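Local coordinates for putative exported protein (Bordetella pertussis Tohama I, PDB 2PFY) that binds pyroglutamic acid as an extracytoplasmic solute receptor, probably delivering it to a tripartite ATP-independent periplasmic (TRAP) transporter, at residues 124-129 with 194-199; 131-136 with 266-271. One frame throughout, in Å; residues are numbered along the deposited sequence.

Contacts 1 and 2 lie on the same side of the chain's centre, their centres about 15 Å apart. Contact 1 pairs strand 124-127 with strand 198-201, the two inner strands of a four-stranded mixed sheet whose outer strands are 180-182 and 261-264. Contact 2 sets the loop that follows strand 124-127 against the start of helix 267-287, which follows strand 261-264. The order along the chain is 124-129, 131-136, 194-199, 266-271, so the segments of the two contacts alternate. They touch directly, Ile125 CD1 lying 3.6 Å from Leu269 CD2. Sheet and helix start are thereby packed together in one part of the solute-binding fold.

Contact 1: residues 124-129 with 194-199; sequences GIYTKK and DYVKYY
Tyr126 and Tyr199 meet through different first torsions: in Tyr126 CG lies beside the backbone N (chi1 -64°), in Tyr199 anti to it (chi1 170°). With CG so placed and the rings turned by chi2, the edge of Tyr199 faces the Tyr126 ring, an edge-to-face (T-shaped) pair with ring centroids 4.9 Å apart and planes at 61°. Tyr199 CD1 stands over that face, offset toward the rim and nearest to Tyr126 CZ at 3.5 Å, while Tyr199 CE1 packs on Gly124 CA. Val196 CG2 adds an apolar contact, 3.7 Å from Tyr126 CD1.

The backbones form an antiparallel pair interrupted by a classic beta bulge, in which Lys197 and Tyr198 both face Thr127. Thr127 N donates to Tyr198 O at 2.9 Å. Thr127 O accepts from Tyr198 N at 3.0 Å and from Lys197 N at 2.9 Å, the two donors arriving from opposite faces of the carbonyl plane. Thr127 OG1, against Tyr198 CB, is donor to Lys129 O at 2.6 Å, tying the strand end to the turn after it.

At the bulge, then, two bonds grip one carbonyl oxygen. Separately, Tyr126 is probably a second-shell residue: its side chain lies about 8 Å from the pyroglutamic acid, and its OH hydrogen-bonds to the carbonyl oxygen of Ser183, a pocket residue, linking the aromatic pair to the pocket wall.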
loop_
_atom_site.group_PDB
_atom_site.type_symbol
_atom_site.label_atom_id
_atom_site.label_comp_id
_atom_site.label_asym_id
_atom_site.label_seq_id
_atom_site.Cartn_x
_atom_site.Cartn_y
_atom_site.Cartn_z
ATOM N N GLY A 124 6.049 -10.033 2.362
ATOM C CA GLY A 124 7.143 -11.024 2.588
ATOM C C GLY A 124 8.504 -10.387 2.332
ATOM O O GLY A 124 8.609 -9.173 2.039
ATOM N N ILE A 125 9.548 -11.198 2.455
ATOM C CA ILE A 125 10.935 -10.755 2.276
ATOM C C ILE A 125 11.528 -11.473 1.080
ATOM O O ILE A 125 11.370 -12.676 0.962
ATOM C CB ILE A 125 11.777 -11.043 3.563
ATOM C CG1 ILE A 125 11.236 -10.175 4.702
ATOM C CG2 ILE A 125 13.310 -10.743 3.317
ATOM C CD1 ILE A 125 11.648 -10.568 6.135
ATOM N N TYR A 126 12.166 -10.720 0.177
ATOM C CA TYR A 126 12.807 -11.298 -1.001
ATOM C C TYR A 126 14.303 -11.101 -0.888
ATOM O O TYR A 126 14.763 -10.000 -0.595
ATOM C CB TYR A 126 12.376 -10.599 -2.301
ATOM C CG TYR A 126 10.908 -10.721 -2.688
ATOM C CD1 TYR A 126 10.527 -11.501 -3.783
ATOM C CD2 TYR A 126 9.916 -10.018 -1.998
ATOM C CE1 TYR A 126 9.187 -11.575 -4.207
ATOM C CE2 TYR A 126 8.551 -10.110 -2.385
ATOM C CZ TYR A 126 8.203 -10.883 -3.495
ATOM O OH TYR A 126 6.877 -10.968 -3.880
ATOM N N THR A 127 15.066 -12.143 -1.165
ATOM C CA THR A 127 16.520 -12.062 -0.981
ATOM C C THR A 127 17.234 -12.824 -2.091
ATOM O O THR A 127 16.600 -13.599 -2.836
ATOM C CB THR A 127 16.967 -12.670 0.399
ATOM O OG1 THR A 127 16.717 -14.078 0.403
ATOM C CG2 THR A 127 16.201 -12.047 1.547
ATOM N N LYS A 128 18.546 -12.601 -2.197
ATOM C CA LYS A 128 19.363 -13.295 -3.186
ATOM C C LYS A 128 20.085 -14.493 -2.590
ATOM O O LYS A 128 20.617 -15.299 -3.349
ATOM C CB LYS A 128 20.371 -12.359 -3.845
ATOM C CG LYS A 128 19.723 -11.209 -4.578
ATOM C CD LYS A 128 20.692 -10.081 -4.749
ATOM C CE LYS A 128 21.212 -10.044 -6.137
ATOM N NZ LYS A 128 22.085 -8.846 -6.239
ATOM N N LYS A 129 20.067 -14.593 -1.252
ATOM C CA LYS A 129 20.728 -15.676 -0.499
ATOM C C LYS A 129 19.795 -16.131 0.598
ATOM O O LYS A 129 18.938 -15.373 1.003
ATOM C CB LYS A 129 22.035 -15.176 0.160
ATOM C CG LYS A 129 23.179 -14.981 -0.810
ATOM C CD LYS A 129 24.543 -15.382 -0.183
ATOM C CE LYS A 129 24.718 -16.925 -0.154
ATOM N NZ LYS A 129 26.094 -17.322 0.217
ATOM N N ASP A 194 13.257 -12.936 -11.758
ATOM C CA ASP A 194 14.411 -12.602 -12.625
ATOM C C ASP A 194 15.571 -11.972 -11.851
ATOM O O ASP A 194 16.696 -11.917 -12.354
ATOM C CB ASP A 194 14.014 -11.663 -13.766
ATOM C CG ASP A 194 13.165 -12.343 -14.825
ATOM O OD1 ASP A 194 13.202 -13.570 -14.948
ATOM O OD2 ASP A 194 12.467 -11.645 -15.567
ATOM N N TYR A 195 15.315 -11.507 -10.631
ATOM C CA TYR A 195 16.336 -10.767 -9.905
ATOM C C TYR A 195 16.565 -11.128 -8.449
ATOM O O TYR A 195 17.594 -10.738 -7.865
ATOM C CB TYR A 195 16.175 -9.237 -10.138
ATOM C CG TYR A 195 14.833 -8.644 -9.766
ATOM C CD1 TYR A 195 14.514 -8.393 -8.434
ATOM C CD2 TYR A 195 13.868 -8.329 -10.752
ATOM C CE1 TYR A 195 13.279 -7.821 -8.066
ATOM C CE2 TYR A 195 12.632 -7.730 -10.392
ATOM C CZ TYR A 195 12.354 -7.478 -9.051
ATOM O OH TYR A 195 11.134 -6.940 -8.663
ATOM N N VAL A 196 15.637 -11.880 -7.850
ATOM C CA VAL A 196 15.834 -12.441 -6.516
ATOM C C VAL A 196 15.533 -13.929 -6.547
ATOM O O VAL A 196 14.933 -14.409 -7.513
ATOM C CB VAL A 196 14.955 -11.782 -5.415
ATOM C CG1 VAL A 196 15.703 -10.627 -4.774
ATOM C CG2 VAL A 196 13.524 -11.383 -5.963
ATOM N N LYS A 197 15.941 -14.656 -5.502
ATOM C CA LYS A 197 15.776 -16.113 -5.489
ATOM C C LYS A 197 14.921 -16.692 -4.376
ATOM O O LYS A 197 14.327 -17.756 -4.549
ATOM C CB LYS A 197 17.149 -16.808 -5.464
ATOM C CG LYS A 197 17.652 -17.176 -6.847
ATOM C CD LYS A 197 17.993 -15.922 -7.678
ATOM C CE LYS A 197 17.490 -16.059 -9.139
ATOM N NZ LYS A 197 17.402 -14.759 -9.879
ATOM N N TYR A 198 14.907 -16.044 -3.222
ATOM C CA TYR A 198 14.172 -16.556 -2.049
ATOM C C TYR A 198 13.050 -15.617 -1.663
ATOM O O TYR A 198 13.268 -14.424 -1.596
ATOM C CB TYR A 198 15.125 -16.705 -0.842
ATOM C CG TYR A 198 16.209 -17.702 -1.142
ATOM C CD1 TYR A 198 16.048 -19.054 -0.835
ATOM C CD2 TYR A 198 17.365 -17.312 -1.801
ATOM C CE1 TYR A 198 17.041 -19.985 -1.155
ATOM C CE2 TYR A 198 18.378 -18.248 -2.117
ATOM C CZ TYR A 198 18.202 -19.569 -1.797
ATOM O OH TYR A 198 19.221 -20.479 -2.118
ATOM N N TYR A 199 11.872 -16.169 -1.388
ATOM C CA TYR A 199 10.754 -15.391 -0.847
ATOM C C TYR A 199 10.354 -16.021 0.473
ATOM O O TYR A 199 10.162 -17.242 0.542
ATOM C CB TYR A 199 9.566 -15.389 -1.848
ATOM C CG TYR A 199 8.313 -14.816 -1.253
ATOM C CD1 TYR A 199 8.146 -13.430 -1.156
ATOM C CD2 TYR A 199 7.291 -15.650 -0.760
ATOM C CE1 TYR A 199 6.989 -12.885 -0.603
ATOM C CE2 TYR A 199 6.141 -15.102 -0.178
ATOM C CZ TYR A 199 6.006 -13.714 -0.119
ATOM O OH TYR A 199 4.883 -13.152 0.458
#

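Contact 2: residues 131-136 with 266-271; sequences VAALAD and PPQLAK
The start of helix 267-287 in this family 7 solute-binding protein receives the loop between strands 124-127 and 141-144, with Pro266 at the N-cap position. Ala132 O points into the first turn of the helix. Leu269 N reaches it at 3.4 Å with an N-H...O angle of 136°, a long and bent bond that counts as weak. A water appears to supplement it, accepting from Gln268 N at 3.2 Å and donating to Ala132 O over a distance so short that its length is doubtful; the carbonyl would then be linked to two successive amides of the first turn, to one directly and to the other through solvent.

Carbon contacts flank this carbonyl. The Pro266 ring lies against the loop backbone, its CG 3.6 Å from Val131 O. Within the same turn, Gln268 lays its CG against Ala133 CB at 3.4 Å; chi1 of -178° puts that CG anti to the backbone N, and the bend at chi2 turns the amide away toward Glu272, which takes a bond from NE2. Glu272 also accepts from Leu134 N through its other carboxylate oxygen, a second link between loop and helix.

Within the loop, Asp136 holds the turn closed: its OD2 takes a bond from Ala132 N at 2.9 Å, nearly straight at 170°, on the anti lone pair, and a weak one from Ala133 N. Leu134 meets the buried Leu269, the two side chains crossing at about a right angle, with Leu134 CD2 3.7 Å from Leu269 CD1.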
loop_
_atom_site.group_PDB
_atom_site.type_symbol
_atom_site.label_atom_id
_atom_site.label_comp_id
_atom_site.label_asym_id
_atom_site.label_seq_id
_atom_site.Cartn_x
_atom_site.Cartn_y
_atom_site.Cartn_z
ATOM N N VAL A 131 18.158 -16.598 4.135
ATOM C CA VAL A 131 18.119 -15.791 5.343
ATOM C C VAL A 131 17.339 -16.556 6.416
ATOM O O VAL A 131 16.267 -17.083 6.143
ATOM C CB VAL A 131 17.475 -14.397 5.075
ATOM C CG1 VAL A 131 17.232 -13.637 6.382
ATOM C CG2 VAL A 131 18.359 -13.565 4.139
ATOM N N ALA A 132 17.889 -16.621 7.638
ATOM C CA ALA A 132 17.235 -17.290 8.765
ATOM C C ALA A 132 17.116 -16.411 10.036
ATOM O O ALA A 132 16.446 -16.789 10.986
ATOM C CB ALA A 132 17.953 -18.629 9.101
ATOM N N ALA A 133 17.785 -15.259 10.040
ATOM C CA ALA A 133 17.774 -14.309 11.163
ATOM C C ALA A 133 18.218 -12.929 10.672
ATOM O O ALA A 133 18.828 -12.829 9.631
ATOM C CB ALA A 133 18.723 -14.803 12.297
ATOM N N LEU A 134 17.929 -11.876 11.441
ATOM C CA LEU A 134 18.343 -10.498 11.071
ATOM C C LEU A 134 19.816 -10.324 10.728
ATOM O O LEU A 134 20.162 -9.538 9.827
ATOM C CB LEU A 134 17.899 -9.468 12.117
ATOM C CG LEU A 134 16.395 -9.146 12.136
ATOM C CD1 LEU A 134 16.050 -8.156 13.238
ATOM C CD2 LEU A 134 15.881 -8.656 10.759
ATOM N N ALA A 135 20.687 -11.094 11.400
ATOM C CA ALA A 135 22.126 -11.066 11.146
ATOM C C ALA A 135 22.476 -11.243 9.667
ATOM O O ALA A 135 23.452 -10.672 9.180
ATOM C CB ALA A 135 22.870 -12.142 12.015
ATOM N N ASP A 136 21.678 -12.047 8.964
ATOM C CA ASP A 136 21.885 -12.310 7.540
ATOM C C ASP A 136 21.697 -11.031 6.692
ATOM O O ASP A 136 22.278 -10.896 5.595
ATOM C CB ASP A 136 20.973 -13.483 7.083
ATOM C CG ASP A 136 21.417 -14.809 7.666
ATOM O OD1 ASP A 136 22.657 -14.980 7.826
ATOM O OD2 ASP A 136 20.558 -15.675 7.971
ATOM N N PRO A 266 11.138 -17.993 8.852
ATOM C CA PRO A 266 12.008 -18.719 9.815
ATOM C C PRO A 266 11.810 -18.246 11.280
ATOM O O PRO A 266 11.521 -17.063 11.513
ATOM C CB PRO A 266 13.427 -18.389 9.327
ATOM C CG PRO A 266 13.290 -17.890 7.943
ATOM C CD PRO A 266 11.935 -17.209 7.884
ATOM N N PRO A 267 11.941 -19.167 12.267
ATOM C CA PRO A 267 11.543 -18.801 13.638
ATOM C C PRO A 267 12.364 -17.707 14.307
ATOM O O PRO A 267 11.802 -16.919 15.056
ATOM C CB PRO A 267 11.641 -20.113 14.407
ATOM C CG PRO A 267 12.672 -20.929 13.630
ATOM C CD PRO A 267 12.411 -20.567 12.183
ATOM N N GLN A 268 13.668 -17.637 14.040
ATOM C CA GLN A 268 14.461 -16.546 14.610
ATOM C C GLN A 268 14.045 -15.212 13.979
ATOM O O GLN A 268 13.800 -14.248 14.681
ATOM C CB GLN A 268 15.957 -16.803 14.417
ATOM C CG GLN A 268 16.864 -15.726 15.035
ATOM C CD GLN A 268 16.863 -15.729 16.552
ATOM O OE1 GLN A 268 16.452 -16.698 17.190
ATOM N NE2 GLN A 268 17.337 -14.643 17.132
ATOM N N LEU A 269 13.933 -15.172 12.651
ATOM C CA LEU A 269 13.399 -13.983 11.988
ATOM C C LEU A 269 12.006 -13.641 12.562
ATOM O O LEU A 269 11.731 -12.484 12.878
ATOM C CB LEU A 269 13.368 -14.168 10.456
ATOM C CG LEU A 269 13.251 -12.866 9.648
ATOM C CD1 LEU A 269 14.445 -11.924 9.889
ATOM C CD2 LEU A 269 13.086 -13.161 8.158
ATOM N N ALA A 270 11.153 -14.644 12.745
ATOM C CA ALA A 270 9.804 -14.380 13.290
ATOM C C ALA A 270 9.946 -13.668 14.626
ATOM O O ALA A 270 9.350 -12.611 14.832
ATOM C CB ALA A 270 8.977 -15.671 13.453
ATOM N N LYS A 271 10.775 -14.235 15.512
ATOM C CA LYS A 271 11.027 -13.628 16.825
ATOM C C LYS A 271 11.522 -12.183 16.720
ATOM O O LYS A 271 11.030 -11.310 17.412
ATOM C CB LYS A 271 12.045 -14.476 17.630
ATOM C CG LYS A 271 11.433 -15.282 18.746
ATOM C CD LYS A 271 12.491 -16.185 19.442
ATOM C CE LYS A 271 13.139 -15.545 20.686
ATOM N NZ LYS A 271 14.152 -14.499 20.365
HETATM O O HOH W 1 15.711 -18.952 11.935
#